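Local coordinates for protein polyisoprenyl-teichoic acid--peptidoglycan teichoic acid transferase TagV (Bacillus subtilis, PDB 6UF3) that belongs to the LytR-CpsA-Psr family of bacterial cell-envelope proteins, at residues 108-113 with 133-138. Numbering follows the deposited sequence.
Sequences GIDVDV and KGEMHL
His137 on strand 134-138 meets Asp110 on strand 109-113, its non-hydrogen-bonded partner. The histidine CB and CG each lie 3.6 Å from Asp110 OD1. A chi1 of -166° sets CG anti to the backbone N, beside the carbonyl carbon. ND1 donates to Asp110 OD1 at 2.7 Å. The oxygen lies near the ring plane, but the donor comes from above the carboxylate plane; ring and carboxylate are turned 63° apart. CE1 is 3.4 Å from Asp110 OD2. CD2 passes the backbone of Gly108 and Ile109, with Ile109 N over one ring face. At the tip, NE2 touches Gly108 CA and hydrogen-bonds to Gly107 O. Both ring nitrogens are thus engaged, consistent with a doubly protonated, positive His137. That charge would probably ease the repulsion between Asp110 OD1 and Glu135 OE2, 2.8 Å apart; a proton on one acid is also possible.

On the other face, Val111 CG2 touches Leu138 CD1 at 3.6 Å, and Val113 CG2 rests on Met136 SD. Phe131 and Tyr146 extend this apolar side. Six backbone hydrogen bonds pair Ile109 with Leu138, Val111 with Met136 and Val113 with Gly134. This is a two-stranded antiparallel beta ribbon, separate from the mixed central sheet of this LytR-CpsA-Psr protein.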
loop_
_atom_site.group_PDB
_atom_site.type_symbol
_atom_site.label_atom_id
_atom_site.label_comp_id
_atom_site.label_asym_id
_atom_site.label_seq_id
_atom_site.Cartn_x
_atom_site.Cartn_y
_atom_site.Cartn_z
ATOM N N GLY A 108 -18.538 -1.118 -0.018
ATOM C CA GLY A 108 -18.081 -0.105 0.911
ATOM C C GLY A 108 -17.159 -0.677 1.973
ATOM O O GLY A 108 -16.973 -1.889 2.105
ATOM N N ILE A 109 -16.581 0.227 2.771
ATOM C CA ILE A 109 -15.562 -0.148 3.739
ATOM C C ILE A 109 -15.786 0.601 5.049
ATOM O O ILE A 109 -16.233 1.748 5.065
ATOM C CB ILE A 109 -14.153 0.119 3.146
ATOM C CG1 ILE A 109 -13.156 -0.899 3.662
ATOM C CG2 ILE A 109 -13.699 1.572 3.354
ATOM C CD1 ILE A 109 -13.509 -2.320 3.318
ATOM N N ASP A 110 -15.476 -0.053 6.164
ATOM C CA ASP A 110 -15.677 0.544 7.477
ATOM C C ASP A 110 -14.358 1.090 8.009
ATOM O O ASP A 110 -13.357 0.369 8.051
ATOM C CB ASP A 110 -16.267 -0.485 8.435
ATOM C CG ASP A 110 -17.633 -0.961 7.977
ATOM O OD1 ASP A 110 -18.617 -0.240 8.223
ATOM O OD2 ASP A 110 -17.710 -2.020 7.318
ATOM N N VAL A 111 -14.354 2.369 8.395
ATOM C CA VAL A 111 -13.160 2.995 8.956
ATOM C C VAL A 111 -13.542 3.833 10.169
ATOM O O VAL A 111 -14.667 4.319 10.300
ATOM C CB VAL A 111 -12.393 3.881 7.943
ATOM C CG1 VAL A 111 -11.831 3.051 6.781
ATOM C CG2 VAL A 111 -13.276 5.015 7.438
ATOM N N ASP A 112 -12.567 4.015 11.055
ATOM C CA ASP A 112 -12.714 4.859 12.238
ATOM C C ASP A 112 -12.132 6.232 11.909
ATOM O O ASP A 112 -10.915 6.428 11.946
ATOM C CB ASP A 112 -12.026 4.224 13.440
ATOM C CG ASP A 112 -12.463 4.839 14.756
ATOM O OD1 ASP A 112 -13.308 5.760 14.736
ATOM O OD2 ASP A 112 -11.962 4.398 15.811
ATOM N N VAL A 113 -13.008 7.175 11.571
ATOM C CA VAL A 113 -12.611 8.534 11.187
ATOM C C VAL A 113 -12.009 9.254 12.390
ATOM O O VAL A 113 -12.623 9.267 13.475
ATOM C CB VAL A 113 -13.828 9.299 10.639
ATOM C CG1 VAL A 113 -13.462 10.741 10.327
ATOM C CG2 VAL A 113 -14.364 8.597 9.400
ATOM N N LYS A 133 -16.202 12.304 12.934
ATOM C CA LYS A 133 -15.330 11.484 13.768
ATOM C C LYS A 133 -16.080 10.268 14.297
ATOM O O LYS A 133 -17.217 10.379 14.759
ATOM C CB LYS A 133 -14.791 12.320 14.930
ATOM C CG LYS A 133 -13.994 11.540 15.957
ATOM C CD LYS A 133 -13.340 12.484 16.956
ATOM C CE LYS A 133 -13.051 11.788 18.271
ATOM N NZ LYS A 133 -12.084 10.671 18.099
ATOM N N GLY A 134 -15.444 9.111 14.230
ATOM C CA GLY A 134 -16.075 7.872 14.632
ATOM C C GLY A 134 -16.270 6.942 13.450
ATOM O O GLY A 134 -15.731 7.144 12.359
ATOM N N GLU A 135 -17.050 5.896 13.684
ATOM C CA GLU A 135 -17.214 4.864 12.671
ATOM C C GLU A 135 -17.975 5.413 11.471
ATOM O O GLU A 135 -18.960 6.142 11.619
ATOM C CB GLU A 135 -17.941 3.655 13.270
ATOM C CG GLU A 135 -18.857 2.906 12.310
ATOM C CD GLU A 135 -18.096 2.099 11.269
ATOM O OE1 GLU A 135 -16.878 1.873 11.456
ATOM O OE2 GLU A 135 -18.722 1.695 10.263
ATOM N N MET A 136 -17.496 5.075 10.272
ATOM C CA MET A 136 -18.205 5.396 9.041
ATOM C C MET A 136 -18.069 4.238 8.065
ATOM O O MET A 136 -17.041 3.550 8.026
ATOM C CB MET A 136 -17.673 6.675 8.370
ATOM C CG MET A 136 -18.115 7.983 9.007
ATOM S SD MET A 136 -17.688 9.375 7.933
ATOM C CE MET A 136 -18.983 9.286 6.696
ATOM N N HIS A 137 -19.106 4.058 7.251
ATOM C CA HIS A 137 -19.097 3.114 6.140
ATOM C C HIS A 137 -19.050 3.913 4.842
ATOM O O HIS A 137 -20.027 4.576 4.483
ATOM C CB HIS A 137 -20.327 2.206 6.180
ATOM C CG HIS A 137 -20.213 1.016 5.280
ATOM N ND1 HIS A 137 -19.739 -0.202 5.715
ATOM C CD2 HIS A 137 -20.489 0.866 3.962
ATOM C CE1 HIS A 137 -19.732 -1.054 4.702
ATOM N NE2 HIS A 137 -20.184 -0.431 3.629
ATOM N N LEU A 138 -17.921 3.847 4.143
ATOM C CA LEU A 138 -17.673 4.673 2.971
ATOM C C LEU A 138 -17.854 3.879 1.686
ATOM O O LEU A 138 -17.453 2.717 1.601
ATOM C CB LEU A 138 -16.255 5.243 3.008
ATOM C CG LEU A 138 -15.826 5.883 4.327
ATOM C CD1 LEU A 138 -14.372 6.308 4.217
ATOM C CD2 LEU A 138 -16.706 7.073 4.667
#